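Halocarboxylic acid dehalogenase DehI (PDB 3BJX) probably hydrolyses the carbon-halogen bond of alpha-halocarboxylic acids, releasing the halide. Local coordinates at residues G53-A58 with P201-Q206; L172-D177 with L208-K213; D194-H199 with T288-H293. All blocks are in the same frame, centred on the assembly; numbering follows the deposited sequence.

Contact 1. Residues G53-A58 with P201-Q206; sequences GCRVLA and PASDFQ. With SO4 (sulfate ion), chain E.
A buried anion site at the start of helix 203-208 brings Arg55 of helix 52-57 together with Ser203 and Gln206. The guanidinium does the touching at its edge. Arg55 NH1 donates to Ser203 OG at 2.9 Å, with an N-H...O angle of 151°. The hydroxyl oxygen lies slightly out of the guanidinium plane. Arg55 NH2 gives a weak, bent bond to Gln206 OE1 at 3.0 Å. The amide of Gln206 meets the guanidinium steeply, with 75° between the two planes. A bend at chi3 (-58°) turns the end of the Arg55 chain and lets both nitrogens reach helix 203-208. Outside these segments, NH1 also bonds Val50 O and NE bonds Gln24 OE1. The other end of the Gln206 amide, NE2, is held by Val176 O.

The bound sulfate probably comes from the crystallisation liquor. It sits at the first turn of helix 203-208, with Ala202 at the N-cap position. Ser203 N donates to sulfate O4 at 3.2 Å. Phe52 N, at the start of helix 52-57, and Trp49 NE1 also bond the ion. Thus the amino ends of two helices meet the same anion in this all-helical fold. Their dipoles would probably favour negative charge there.

Shortening Arg55 to an alanine takes away the guanidinium, which would probably leave Ser203 OG and Gln206 OE1 without these donors and the anion without a nearby positive charge. Asp204 OD1 comes within 2.9 Å of sulfate O1, and Asp204 OD2 accepts from Asn129.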
ATOM      1  N   GLY A  53       3.017 -10.510  -7.410  1.00 19.54           N
ATOM      2  CA  GLY A  53       3.164 -10.358  -5.970  1.00 19.40           C
ATOM      3  C   GLY A  53       3.919 -11.497  -5.318  1.00 20.79           C
ATOM      4  O   GLY A  53       4.726 -11.283  -4.406  1.00 20.71           O
ATOM      5  N   CYS A  54       3.652 -12.716  -5.773  1.00 20.96           N
ATOM      6  CA  CYS A  54       4.400 -13.885  -5.282  1.00 20.31           C
ATOM      7  C   CYS A  54       5.858 -13.852  -5.709  1.00 20.17           C
ATOM      8  O   CYS A  54       6.728 -14.170  -4.915  1.00 22.72           O
ATOM      9  CB  CYS A  54       3.757 -15.175  -5.748  1.00 18.71           C
ATOM     10  SG  CYS A  54       2.219 -15.454  -4.920  1.00 16.71           S
ATOM     11  N   ARG A  55       6.109 -13.455  -6.954  1.00 18.09           N
ATOM     12  CA  ARG A  55       7.463 -13.381  -7.495  1.00 17.42           C
ATOM     13  C   ARG A  55       8.342 -12.364  -6.759  1.00 18.12           C
ATOM     14  O   ARG A  55       9.570 -12.562  -6.647  1.00 18.41           O
ATOM     15  CB  ARG A  55       7.441 -13.089  -9.009  1.00 15.73           C
ATOM     16  CG  ARG A  55       6.521 -14.037  -9.784  1.00 14.81           C
ATOM     17  CD  ARG A  55       6.808 -14.032 -11.276  1.00 14.76           C
ATOM     18  NE  ARG A  55       6.692 -12.722 -11.927  1.00 11.12           N
ATOM     19  CZ  ARG A  55       5.641 -12.306 -12.637  1.00 12.02           C
ATOM     20  NH1 ARG A  55       4.559 -13.064 -12.768  1.00 10.43           N
ATOM     21  NH2 ARG A  55       5.663 -11.096 -13.211  1.00 11.49           N
ATOM     22  N   VAL A  56       7.719 -11.291  -6.271  1.00 15.30           N
ATOM     23  CA  VAL A  56       8.392 -10.339  -5.395  1.00 15.78           C
ATOM     24  C   VAL A  56       8.653 -10.921  -4.001  1.00 16.60           C
ATOM     25  O   VAL A  56       9.708 -10.672  -3.418  1.00 16.39           O
ATOM     26  CB  VAL A  56       7.616  -8.992  -5.305  1.00 13.81           C
ATOM     27  CG1 VAL A  56       8.249  -8.061  -4.279  1.00 12.09           C
ATOM     28  CG2 VAL A  56       7.558  -8.326  -6.705  1.00 12.01           C
ATOM     29  N   LEU A  57       7.695 -11.701  -3.496  1.00 18.43           N
ATOM     30  CA  LEU A  57       7.771 -12.343  -2.170  1.00 18.92           C
ATOM     31  C   LEU A  57       8.821 -13.423  -2.169  1.00 18.65           C
ATOM     32  O   LEU A  57       9.453 -13.682  -1.148  1.00 19.02           O
ATOM     33  CB  LEU A  57       6.429 -12.981  -1.783  1.00 17.33           C
ATOM     34  CG  LEU A  57       5.226 -12.076  -1.540  1.00 18.22           C
ATOM     35  CD1 LEU A  57       3.941 -12.926  -1.293  1.00 18.61           C
ATOM     36  CD2 LEU A  57       5.493 -11.080  -0.387  1.00 18.16           C
ATOM     37  N   ALA A  58       8.975 -14.056  -3.329  1.00 18.25           N
ATOM     38  CA  ALA A  58      10.038 -15.007  -3.602  1.00 19.54           C
ATOM     39  C   ALA A  58      11.446 -14.445  -3.371  1.00 20.86           C
ATOM     40  O   ALA A  58      12.397 -15.221  -3.232  1.00 21.48           O
ATOM     41  CB  ALA A  58       9.912 -15.515  -5.040  1.00 20.27           C
ATOM     42  N   PRO A 201       4.222  -3.032 -13.848  1.00 13.01           N
ATOM     43  CA  PRO A 201       3.176  -3.644 -14.645  1.00 13.36           C
ATOM     44  C   PRO A 201       2.759  -5.053 -14.143  1.00 13.58           C
ATOM     45  O   PRO A 201       3.608  -5.876 -13.829  1.00 11.66           O
ATOM     46  CB  PRO A 201       3.813  -3.722 -16.025  1.00 12.28           C
ATOM     47  CG  PRO A 201       5.250  -3.827 -15.762  1.00 12.11           C
ATOM     48  CD  PRO A 201       5.539  -3.109 -14.499  1.00 11.60           C
ATOM     49  N   ALA A 202       1.454  -5.315 -14.089  1.00 14.82           N
ATOM     50  CA  ALA A 202       0.926  -6.619 -13.655  1.00 13.84           C
ATOM     51  C   ALA A 202       1.236  -7.649 -14.714  1.00 13.92           C
ATOM     52  O   ALA A 202       1.387  -7.284 -15.892  1.00 13.30           O
ATOM     53  CB  ALA A 202      -0.567  -6.528 -13.475  1.00 13.22           C
ATOM     54  N   SER A 203       1.304  -8.925 -14.314  1.00 13.20           N
ATOM     55  CA  SER A 203       1.507 -10.025 -15.270  1.00 14.41           C
ATOM     56  C   SER A 203       0.518  -9.913 -16.406  1.00 15.14           C
ATOM     57  O   SER A 203       0.815 -10.311 -17.541  1.00 15.63           O
ATOM     58  CB  SER A 203       1.328 -11.399 -14.616  1.00 15.23           C
ATOM     59  OG  SER A 203       2.202 -11.575 -13.523  1.00 16.62           O
ATOM     60  N   ASP A 204      -0.653  -9.352 -16.086  1.00 15.53           N
ATOM     61  CA  ASP A 204      -1.763  -9.186 -17.038  1.00 15.79           C
ATOM     62  C   ASP A 204      -1.331  -8.394 -18.232  1.00 15.05           C
ATOM     63  O   ASP A 204      -1.684  -8.731 -19.367  1.00 15.32           O
ATOM     64  CB  ASP A 204      -2.924  -8.422 -16.388  1.00 16.94           C
ATOM     65  CG  ASP A 204      -3.491  -9.126 -15.197  1.00 17.24           C
ATOM     66  OD1 ASP A 204      -2.750  -9.326 -14.190  1.00 19.37           O
ATOM     67  OD2 ASP A 204      -4.686  -9.457 -15.259  1.00 16.54           O
ATOM     68  N   PHE A 205      -0.605  -7.311 -17.942  1.00 15.38           N
ATOM     69  CA  PHE A 205      -0.078  -6.378 -18.940  1.00 14.81           C
ATOM     70  C   PHE A 205       1.151  -6.939 -19.660  1.00 14.62           C
ATOM     71  O   PHE A 205       1.316  -6.718 -20.853  1.00 14.15           O
ATOM     72  CB  PHE A 205       0.173  -4.999 -18.315  1.00 13.46           C
ATOM     73  CG  PHE A 205      -1.073  -4.371 -17.738  1.00 15.46           C
ATOM     74  CD1 PHE A 205      -2.291  -4.408 -18.445  1.00 13.66           C
ATOM     75  CD2 PHE A 205      -1.048  -3.747 -16.491  1.00 15.61           C
ATOM     76  CE1 PHE A 205      -3.445  -3.851 -17.909  1.00 13.21           C
ATOM     77  CE2 PHE A 205      -2.203  -3.193 -15.950  1.00 14.08           C
ATOM     78  CZ  PHE A 205      -3.400  -3.234 -16.658  1.00 13.76           C
ATOM     79  N   GLN A 206       1.996  -7.686 -18.953  1.00 15.42           N
ATOM     80  CA  GLN A 206       3.054  -8.480 -19.618  1.00 14.44           C
ATOM     81  C   GLN A 206       2.533  -9.445 -20.698  1.00 15.02           C
ATOM     82  O   GLN A 206       3.193  -9.708 -21.712  1.00 14.93           O
ATOM     83  CB  GLN A 206       3.855  -9.264 -18.582  1.00 15.06           C
ATOM     84  CG  GLN A 206       4.685  -8.379 -17.665  1.00 15.41           C
ATOM     85  CD  GLN A 206       5.455  -9.191 -16.636  1.00 16.44           C
ATOM     86  OE1 GLN A 206       5.098  -9.224 -15.456  1.00 15.84           O
ATOM     87  NE2 GLN A 206       6.502  -9.865 -17.082  1.00 16.50           N
TER
HETATM   88  S   SO4 E 297      -0.398 -10.482 -11.269  1.00 25.72           S
HETATM   89  O1  SO4 E 297      -1.536 -10.934 -12.094  1.00 24.70           O
HETATM   90  O2  SO4 E 297      -0.705 -10.679  -9.852  1.00 25.61           O
HETATM   91  O3  SO4 E 297       0.773 -11.270 -11.621  1.00 26.55           O
HETATM   92  O4  SO4 E 297      -0.094  -9.067 -11.483  1.00 24.36           O

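Contact 2. Residues L172-D177 with L208-K213; sequences LLPLVD and LANWPK
Asn210 ND2 donates to two backbone carbonyls, Pro174 O in the loop 172-177 and Ala207 O near the end of helix 203-208. Asn210 ND2 lies 2.8 Å from Pro174 O, with an N-H...O angle of 149°. The acceptor lies in the amide plane of Asn210, while the nitrogen is tilted 27° from the carbonyl plane of Pro174. With two acceptors, the ND2 group is held against rotation. Asn210 CG is anti to its carbonyl carbon (chi1 -81°), which sends the amide across to the loop.

The turn that carries Asn210 links two helices. It is a type I beta turn from Leu208 to Trp211, closed by Trp211 N to Leu208 O at 2.7 Å. Trp211 is then the N-cap of helix 212-223. Asn210 CB also rests over one face of the Trp211 ring, toward its rim.

Beside the polar bond is a small apolar patch. Val176 points its side chain at the turn, and Val176 CG2 meets Ala209 CB at 3.7 Å. Val176 CG2 also lies 3.7 Å from Asn210 N. Val185 of helix 183-195 packs on both Val176 and Ala209.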
ATOM      1  N   LEU A 172       0.952 -22.815 -18.970  1.00 28.94           N
ATOM      2  CA  LEU A 172       1.869 -21.712 -18.692  1.00 27.68           C
ATOM      3  C   LEU A 172       1.774 -20.608 -19.752  1.00 25.36           C
ATOM      4  O   LEU A 172       2.192 -20.788 -20.891  1.00 25.74           O
ATOM      5  CB  LEU A 172       3.308 -22.245 -18.528  1.00 28.10           C
ATOM      6  CG  LEU A 172       4.406 -21.497 -17.756  1.00 28.51           C
ATOM      7  CD1 LEU A 172       3.959 -20.867 -16.458  1.00 28.04           C
ATOM      8  CD2 LEU A 172       5.547 -22.462 -17.468  1.00 29.86           C
ATOM      9  N   LEU A 173       1.202 -19.475 -19.351  1.00 23.45           N
ATOM     10  CA  LEU A 173       0.989 -18.301 -20.202  1.00 21.98           C
ATOM     11  C   LEU A 173       2.289 -17.501 -20.404  1.00 22.08           C
ATOM     12  O   LEU A 173       2.964 -17.193 -19.425  1.00 23.21           O
ATOM     13  CB  LEU A 173      -0.057 -17.419 -19.517  1.00 23.00           C
ATOM     14  CG  LEU A 173      -1.190 -16.775 -20.305  1.00 22.57           C
ATOM     15  CD1 LEU A 173      -2.428 -16.786 -19.478  1.00 21.60           C
ATOM     16  CD2 LEU A 173      -0.796 -15.357 -20.707  1.00 23.90           C
ATOM     17  N   PRO A 174       2.664 -17.181 -21.668  1.00 21.46           N
ATOM     18  CA  PRO A 174       3.882 -16.388 -21.937  1.00 20.74           C
ATOM     19  C   PRO A 174       3.782 -14.888 -21.602  1.00 20.75           C
ATOM     20  O   PRO A 174       2.991 -14.156 -22.192  1.00 21.66           O
ATOM     21  CB  PRO A 174       4.095 -16.553 -23.450  1.00 19.85           C
ATOM     22  CG  PRO A 174       2.781 -16.881 -23.995  1.00 20.13           C
ATOM     23  CD  PRO A 174       1.992 -17.586 -22.921  1.00 21.92           C
ATOM     24  N   LEU A 175       4.642 -14.430 -20.707  1.00 18.50           N
ATOM     25  CA  LEU A 175       4.671 -13.036 -20.336  1.00 16.01           C
ATOM     26  C   LEU A 175       5.891 -12.380 -20.943  1.00 17.25           C
ATOM     27  O   LEU A 175       6.981 -12.963 -20.918  1.00 19.15           O
ATOM     28  CB  LEU A 175       4.715 -12.916 -18.810  1.00 11.66           C
ATOM     29  CG  LEU A 175       3.751 -13.754 -17.988  1.00  8.04           C
ATOM     30  CD1 LEU A 175       3.983 -13.448 -16.550  1.00 11.02           C
ATOM     31  CD2 LEU A 175       2.284 -13.477 -18.321  1.00  8.19           C
ATOM     32  N   VAL A 176       5.714 -11.169 -21.471  1.00 16.80           N
ATOM     33  CA  VAL A 176       6.818 -10.368 -21.985  1.00 16.34           C
ATOM     34  C   VAL A 176       7.760  -9.976 -20.846  1.00 18.68           C
ATOM     35  O   VAL A 176       7.324  -9.418 -19.834  1.00 18.76           O
ATOM     36  CB  VAL A 176       6.307  -9.091 -22.712  1.00 16.74           C
ATOM     37  CG1 VAL A 176       7.465  -8.143 -23.069  1.00 13.96           C
ATOM     38  CG2 VAL A 176       5.521  -9.474 -23.971  1.00 14.27           C
ATOM     39  N   ASP A 177       9.050 -10.298 -21.013  1.00 19.74           N
ATOM     40  CA  ASP A 177      10.087  -9.794 -20.123  1.00 19.17           C
ATOM     41  C   ASP A 177      10.374  -8.314 -20.444  1.00 19.75           C
ATOM     42  O   ASP A 177      10.775  -7.986 -21.552  1.00 18.48           O
ATOM     43  CB  ASP A 177      11.347 -10.646 -20.235  1.00 19.07           C
ATOM     44  CG  ASP A 177      12.406 -10.278 -19.210  1.00 19.08           C
ATOM     45  OD1 ASP A 177      12.367  -9.197 -18.602  1.00 18.90           O
ATOM     46  OD2 ASP A 177      13.319 -11.083 -19.024  1.00 21.10           O
ATOM     47  N   LEU A 208      -0.465  -9.243 -22.394  1.00 17.01           N
ATOM     48  CA  LEU A 208      -1.173  -8.577 -23.486  1.00 14.34           C
ATOM     49  C   LEU A 208      -0.145  -7.871 -24.354  1.00 15.15           C
ATOM     50  O   LEU A 208      -0.353  -7.714 -25.559  1.00 14.97           O
ATOM     51  CB  LEU A 208      -2.216  -7.600 -22.940  1.00 12.76           C
ATOM     52  CG  LEU A 208      -3.443  -8.224 -22.238  1.00 13.08           C
ATOM     53  CD1 LEU A 208      -4.062  -7.251 -21.234  1.00 11.43           C
ATOM     54  CD2 LEU A 208      -4.518  -8.742 -23.211  1.00 10.18           C
ATOM     55  N   ALA A 209       0.982  -7.490 -23.734  1.00 15.44           N
ATOM     56  CA  ALA A 209       2.143  -6.933 -24.451  1.00 15.47           C
ATOM     57  C   ALA A 209       2.672  -7.861 -25.563  1.00 15.42           C
ATOM     58  O   ALA A 209       3.496  -7.448 -26.363  1.00 15.51           O
ATOM     59  CB  ALA A 209       3.257  -6.554 -23.482  1.00 15.35           C
ATOM     60  N   ASN A 210       2.209  -9.110 -25.592  1.00 15.18           N
ATOM     61  CA  ASN A 210       2.419  -9.994 -26.730  1.00 16.51           C
ATOM     62  C   ASN A 210       1.804  -9.386 -27.980  1.00 16.06           C
ATOM     63  O   ASN A 210       2.301  -9.569 -29.083  1.00 16.01           O
ATOM     64  CB  ASN A 210       1.804 -11.377 -26.459  1.00 18.13           C
ATOM     65  CG  ASN A 210       2.700 -12.251 -25.606  1.00 19.08           C
ATOM     66  OD1 ASN A 210       3.868 -12.443 -25.931  1.00 20.69           O
ATOM     67  ND2 ASN A 210       2.167 -12.770 -24.507  1.00 18.34           N
ATOM     68  N   TRP A 211       0.710  -8.661 -27.804  1.00 16.37           N
ATOM     69  CA  TRP A 211       0.115  -7.908 -28.901  1.00 16.24           C
ATOM     70  C   TRP A 211       0.182  -6.455 -28.476  1.00 16.61           C
ATOM     71  O   TRP A 211      -0.800  -5.921 -27.940  1.00 18.38           O
ATOM     72  CB  TRP A 211      -1.316  -8.376 -29.165  1.00 16.63           C
ATOM     73  CG  TRP A 211      -1.390  -9.837 -29.367  1.00 16.94           C
ATOM     74  CD1 TRP A 211      -1.097 -10.507 -30.502  1.00 18.27           C
ATOM     75  CD2 TRP A 211      -1.739 -10.829 -28.384  1.00 17.86           C
ATOM     76  NE1 TRP A 211      -1.260 -11.860 -30.310  1.00 19.70           N
ATOM     77  CE2 TRP A 211      -1.651 -12.083 -29.015  1.00 18.68           C
ATOM     78  CE3 TRP A 211      -2.130 -10.772 -27.035  1.00 17.53           C
ATOM     79  CZ2 TRP A 211      -1.936 -13.282 -28.352  1.00 17.28           C
ATOM     80  CZ3 TRP A 211      -2.418 -11.964 -26.380  1.00 18.45           C
ATOM     81  CH2 TRP A 211      -2.300 -13.206 -27.040  1.00 17.30           C
ATOM     82  N   PRO A 212       1.352  -5.814 -28.686  1.00 16.26           N
ATOM     83  CA  PRO A 212       1.586  -4.440 -28.239  1.00 16.58           C
ATOM     84  C   PRO A 212       0.476  -3.456 -28.566  1.00 15.47           C
ATOM     85  O   PRO A 212       0.230  -2.582 -27.771  1.00 19.03           O
ATOM     86  CB  PRO A 212       2.891  -4.051 -28.955  1.00 15.12           C
ATOM     87  CG  PRO A 212       3.618  -5.326 -29.061  1.00 14.55           C
ATOM     88  CD  PRO A 212       2.546  -6.348 -29.384  1.00 15.43           C
ATOM     89  N   LYS A 213      -0.190  -3.602 -29.701  1.00 16.70           N
ATOM     90  CA  LYS A 213      -1.248  -2.668 -30.103  1.00 17.19           C
ATOM     91  C   LYS A 213      -2.548  -2.909 -29.330  1.00 16.63           C
ATOM     92  O   LYS A 213      -3.315  -1.968 -29.113  1.00 19.40           O
ATOM     93  CB  LYS A 213      -1.485  -2.740 -31.628  1.00 17.49           C
ATOM     94  CG  LYS A 213      -2.446  -1.657 -32.180  1.00 17.98           C
ATOM     95  CD  LYS A 213      -2.951  -2.017 -33.580  1.00 18.86           C
ATOM     96  CE  LYS A 213      -3.396  -0.756 -34.364  1.00 19.84           C
ATOM     97  NZ  LYS A 213      -3.510  -0.968 -35.862  1.00 20.90           N
TER

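Contact 3. Residues D194-H199 with T288-H293; sequences DLHYHH and TISIIH. With SO4 (sulfate ion), chain K.
His196 and Ser290 face each other with their CA atoms 9.2 Å apart, so the imidazole of His196 spans most of the gap and the short Ser290 side chain meets it. Helix 183-195 ends in a Schellman motif: His196 follows its last residue, and Tyr197 leaves helical geometry with a positive phi of 50°. Tyr197 N bonds back to Asp194 O at 2.8 Å. Ser290 lies within the long helix 267-299.

The whole contact is one buried polar bond. His196 NE2 and Ser290 OG are 2.7 Å apart, and either may donate. The hydroxyl meets the imidazole at its edge, in the ring plane. With CG anti to the carbonyl carbon (chi1 -70°), the ring extends from the helix end to the serine. ND1 at the other side of the ring bonds Val192 O, which fixes the ring's rotation. Ser290 OG has further partners in Tyr232 OH and Asp286 O, so three groups surround this buried oxygen. Leu223 of helix 212-223 packs on both His196 and Ser290.

The same turn faces the second subunit. Asp194 forms a salt bridge with Arg146 of that subunit, and the Tyr197 ring makes a cation-pi contact with its Arg244. The Tyr197 hydroxyl meets a sulfate, probably from the crystallisation liquor, and Tyr197 OH donates to sulfate O1 at 2.8 Å in the plane of the ring.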
ATOM      1  N   ASP A 194       1.976   3.352 -14.413  1.00 17.40           N
ATOM      2  CA  ASP A 194       1.762   4.727 -13.963  1.00 18.35           C
ATOM      3  C   ASP A 194       0.281   5.138 -13.992  1.00 18.84           C
ATOM      4  O   ASP A 194      -0.194   5.786 -13.061  1.00 21.07           O
ATOM      5  CB  ASP A 194       2.629   5.725 -14.740  1.00 16.42           C
ATOM      6  CG  ASP A 194       4.114   5.625 -14.389  1.00 17.07           C
ATOM      7  OD1 ASP A 194       4.476   5.026 -13.342  1.00 16.01           O
ATOM      8  OD2 ASP A 194       4.935   6.156 -15.176  1.00 17.38           O
ATOM      9  N   LEU A 195      -0.452   4.746 -15.030  1.00 18.88           N
ATOM     10  CA  LEU A 195      -1.901   5.023 -15.098  1.00 19.39           C
ATOM     11  C   LEU A 195      -2.678   4.629 -13.823  1.00 18.37           C
ATOM     12  O   LEU A 195      -3.588   5.330 -13.408  1.00 16.68           O
ATOM     13  CB  LEU A 195      -2.533   4.346 -16.312  1.00 20.15           C
ATOM     14  CG  LEU A 195      -3.871   4.929 -16.805  1.00 21.91           C
ATOM     15  CD1 LEU A 195      -3.634   6.045 -17.811  1.00 21.14           C
ATOM     16  CD2 LEU A 195      -4.735   3.840 -17.422  1.00 22.19           C
ATOM     17  N   HIS A 196      -2.301   3.505 -13.223  1.00 18.41           N
ATOM     18  CA  HIS A 196      -2.957   2.968 -12.038  1.00 18.36           C
ATOM     19  C   HIS A 196      -2.259   3.448 -10.759  1.00 19.47           C
ATOM     20  O   HIS A 196      -2.642   3.073  -9.647  1.00 18.44           O
ATOM     21  CB  HIS A 196      -2.893   1.442 -12.091  1.00 17.20           C
ATOM     22  CG  HIS A 196      -3.751   0.828 -13.155  1.00 17.32           C
ATOM     23  ND1 HIS A 196      -3.389   0.799 -14.485  1.00 15.44           N
ATOM     24  CD2 HIS A 196      -4.936   0.174 -13.076  1.00 16.26           C
ATOM     25  CE1 HIS A 196      -4.328   0.187 -15.183  1.00 14.48           C
ATOM     26  NE2 HIS A 196      -5.275  -0.209 -14.352  1.00 14.38           N
ATOM     27  N   TYR A 197      -1.229   4.281 -10.942  1.00 21.40           N
ATOM     28  CA  TYR A 197      -0.264   4.637  -9.894  1.00 21.36           C
ATOM     29  C   TYR A 197       0.277   3.407  -9.194  1.00 20.28           C
ATOM     30  O   TYR A 197       0.221   3.291  -7.957  1.00 23.24           O
ATOM     31  CB  TYR A 197      -0.830   5.703  -8.929  1.00 23.07           C
ATOM     32  CG  TYR A 197      -1.075   7.004  -9.652  1.00 23.48           C
ATOM     33  CD1 TYR A 197      -0.022   7.870  -9.930  1.00 22.52           C
ATOM     34  CD2 TYR A 197      -2.349   7.344 -10.106  1.00 24.15           C
ATOM     35  CE1 TYR A 197      -0.221   9.046 -10.626  1.00 22.76           C
ATOM     36  CE2 TYR A 197      -2.568   8.535 -10.798  1.00 24.24           C
ATOM     37  CZ  TYR A 197      -1.494   9.380 -11.058  1.00 23.94           C
ATOM     38  OH  TYR A 197      -1.702  10.564 -11.746  1.00 23.52           O
ATOM     39  N   HIS A 198       0.796   2.493 -10.008  1.00 17.30           N
ATOM     40  CA  HIS A 198       1.363   1.222  -9.553  1.00 15.63           C
ATOM     41  C   HIS A 198       2.898   1.255  -9.620  1.00 15.54           C
ATOM     42  O   HIS A 198       3.474   2.059 -10.340  1.00 16.71           O
ATOM     43  CB  HIS A 198       0.875   0.095 -10.465  1.00 13.55           C
ATOM     44  CG  HIS A 198      -0.515  -0.393 -10.165  1.00 12.68           C
ATOM     45  ND1 HIS A 198      -1.226  -1.184 -11.044  1.00 11.35           N
ATOM     46  CD2 HIS A 198      -1.320  -0.208  -9.091  1.00 10.98           C
ATOM     47  CE1 HIS A 198      -2.401  -1.481 -10.510  1.00 11.01           C
ATOM     48  NE2 HIS A 198      -2.478  -0.908  -9.322  1.00  9.48           N
ATOM     49  N   HIS A 199       3.551   0.370  -8.874  1.00 15.50           N
ATOM     50  CA  HIS A 199       5.022   0.298  -8.795  1.00 15.09           C
ATOM     51  C   HIS A 199       5.606  -0.390 -10.037  1.00 16.71           C
ATOM     52  O   HIS A 199       6.801  -0.267 -10.332  1.00 16.73           O
ATOM     53  CB  HIS A 199       5.435  -0.481  -7.550  1.00 13.20           C
ATOM     54  CG  HIS A 199       4.817  -1.844  -7.486  1.00 13.78           C
ATOM     55  ND1 HIS A 199       3.470  -2.036  -7.262  1.00 13.17           N
ATOM     56  CD2 HIS A 199       5.352  -3.078  -7.648  1.00 13.16           C
ATOM     57  CE1 HIS A 199       3.204  -3.327  -7.285  1.00 13.81           C
ATOM     58  NE2 HIS A 199       4.328  -3.982  -7.513  1.00 12.73           N
ATOM     59  N   THR A 288      -7.590  -6.810 -10.757  1.00 15.69           N
ATOM     60  CA  THR A 288      -8.817  -7.591 -10.862  1.00 14.61           C
ATOM     61  C   THR A 288      -9.920  -6.769 -11.565  1.00 16.09           C
ATOM     62  O   THR A 288     -10.589  -7.260 -12.488  1.00 17.18           O
ATOM     63  CB  THR A 288      -9.332  -8.162  -9.480  1.00 13.99           C
ATOM     64  OG1 THR A 288      -8.413  -9.132  -8.956  1.00 12.48           O
ATOM     65  CG2 THR A 288     -10.675  -8.875  -9.674  1.00 12.07           C
ATOM     66  N   ILE A 289     -10.099  -5.522 -11.139  1.00 15.38           N
ATOM     67  CA  ILE A 289     -11.087  -4.632 -11.759  1.00 14.33           C
ATOM     68  C   ILE A 289     -10.780  -4.241 -13.206  1.00 14.39           C
ATOM     69  O   ILE A 289     -11.684  -4.230 -14.043  1.00 15.28           O
ATOM     70  CB  ILE A 289     -11.283  -3.324 -10.915  1.00 12.50           C
ATOM     71  CG1 ILE A 289     -11.833  -3.655  -9.525  1.00 13.03           C
ATOM     72  CG2 ILE A 289     -12.200  -2.345 -11.622  1.00 12.52           C
ATOM     73  CD1 ILE A 289     -11.554  -2.550  -8.517  1.00  8.59           C
ATOM     74  N   SER A 290      -9.525  -3.864 -13.489  1.00 13.45           N
ATOM     75  CA  SER A 290      -9.161  -3.298 -14.790  1.00 10.89           C
ATOM     76  C   SER A 290      -9.387  -4.302 -15.927  1.00 12.15           C
ATOM     77  O   SER A 290      -9.850  -3.938 -17.029  1.00 11.72           O
ATOM     78  CB  SER A 290      -7.683  -2.873 -14.792  1.00 10.28           C
ATOM     79  OG  SER A 290      -7.440  -1.726 -13.996  1.00  8.96           O
ATOM     80  N   ILE A 291      -9.021  -5.559 -15.653  1.00 13.68           N
ATOM     81  CA  ILE A 291      -9.042  -6.649 -16.640  1.00 14.15           C
ATOM     82  C   ILE A 291     -10.450  -7.178 -16.843  1.00 14.86           C
ATOM     83  O   ILE A 291     -10.839  -7.484 -17.968  1.00 16.13           O
ATOM     84  CB  ILE A 291      -8.017  -7.794 -16.276  1.00 13.97           C
ATOM     85  CG1 ILE A 291      -6.588  -7.224 -16.202  1.00 12.48           C
ATOM     86  CG2 ILE A 291      -8.103  -8.969 -17.241  1.00 12.27           C
ATOM     87  CD1 ILE A 291      -6.039  -6.660 -17.476  1.00 15.37           C
ATOM     88  N   ILE A 292     -11.223  -7.261 -15.762  1.00 15.13           N
ATOM     89  CA  ILE A 292     -12.631  -7.570 -15.905  1.00 16.29           C
ATOM     90  C   ILE A 292     -13.329  -6.458 -16.682  1.00 17.35           C
ATOM     91  O   ILE A 292     -14.191  -6.742 -17.505  1.00 17.40           O
ATOM     92  CB  ILE A 292     -13.322  -7.856 -14.529  1.00 16.97           C
ATOM     93  CG1 ILE A 292     -12.961  -9.268 -14.058  1.00 15.52           C
ATOM     94  CG2 ILE A 292     -14.856  -7.707 -14.618  1.00 14.77           C
ATOM     95  CD1 ILE A 292     -13.479  -9.604 -12.727  1.00 17.64           C
ATOM     96  N   HIS A 293     -12.945  -5.197 -16.437  1.00 18.46           N
ATOM     97  CA  HIS A 293     -13.454  -4.096 -17.255  1.00 17.68           C
ATOM     98  C   HIS A 293     -13.179  -4.242 -18.733  1.00 17.52           C
ATOM     99  O   HIS A 293     -14.089  -4.104 -19.531  1.00 20.96           O
ATOM    100  CB  HIS A 293     -12.973  -2.724 -16.797  1.00 17.12           C
ATOM    101  CG  HIS A 293     -13.765  -1.605 -17.400  1.00 16.61           C
ATOM    102  ND1 HIS A 293     -15.124  -1.470 -17.203  1.00 14.12           N
ATOM    103  CD2 HIS A 293     -13.398  -0.587 -18.218  1.00 14.37           C
ATOM    104  CE1 HIS A 293     -15.554  -0.408 -17.862  1.00 14.16           C
ATOM    105  NE2 HIS A 293     -14.528   0.140 -18.489  1.00 13.16           N
TER
HETATM  106  S   SO4 K 299      -0.589  13.388 -10.991  1.00 83.71           S
HETATM  107  O1  SO4 K 299      -0.669  13.049 -12.415  1.00 83.43           O
HETATM  108  O2  SO4 K 299      -1.929  13.525 -10.419  1.00 83.62           O
HETATM  109  O3  SO4 K 299       0.118  12.320 -10.294  1.00 83.76           O
HETATM  110  O4  SO4 K 299       0.134  14.645 -10.818  1.00 83.52           O

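How the contacts relate
The three contacts interleave along the chain. Their first segments come in the order 53-58, 172-177, 194-199, and their second in the order 201-206, 208-213, 288-293. Each pairing therefore crosses the others. Contact 1 lies about 13 Å from both contact 2 and contact 3, centre to centre, and contacts 2 and 3 are about 16 Å apart. Helices 183-195, 203-208 and 212-223 follow one another in the chain and contribute to contacts 3, 1 and 2 in turn. Gln206 and Leu175 join contact 1 to contact 2, while Phe205 packs on His196 and Ile291 of contact 3. Helix 203-208 thus touches the loop 172-177, helix 52-57 and helix 267-299.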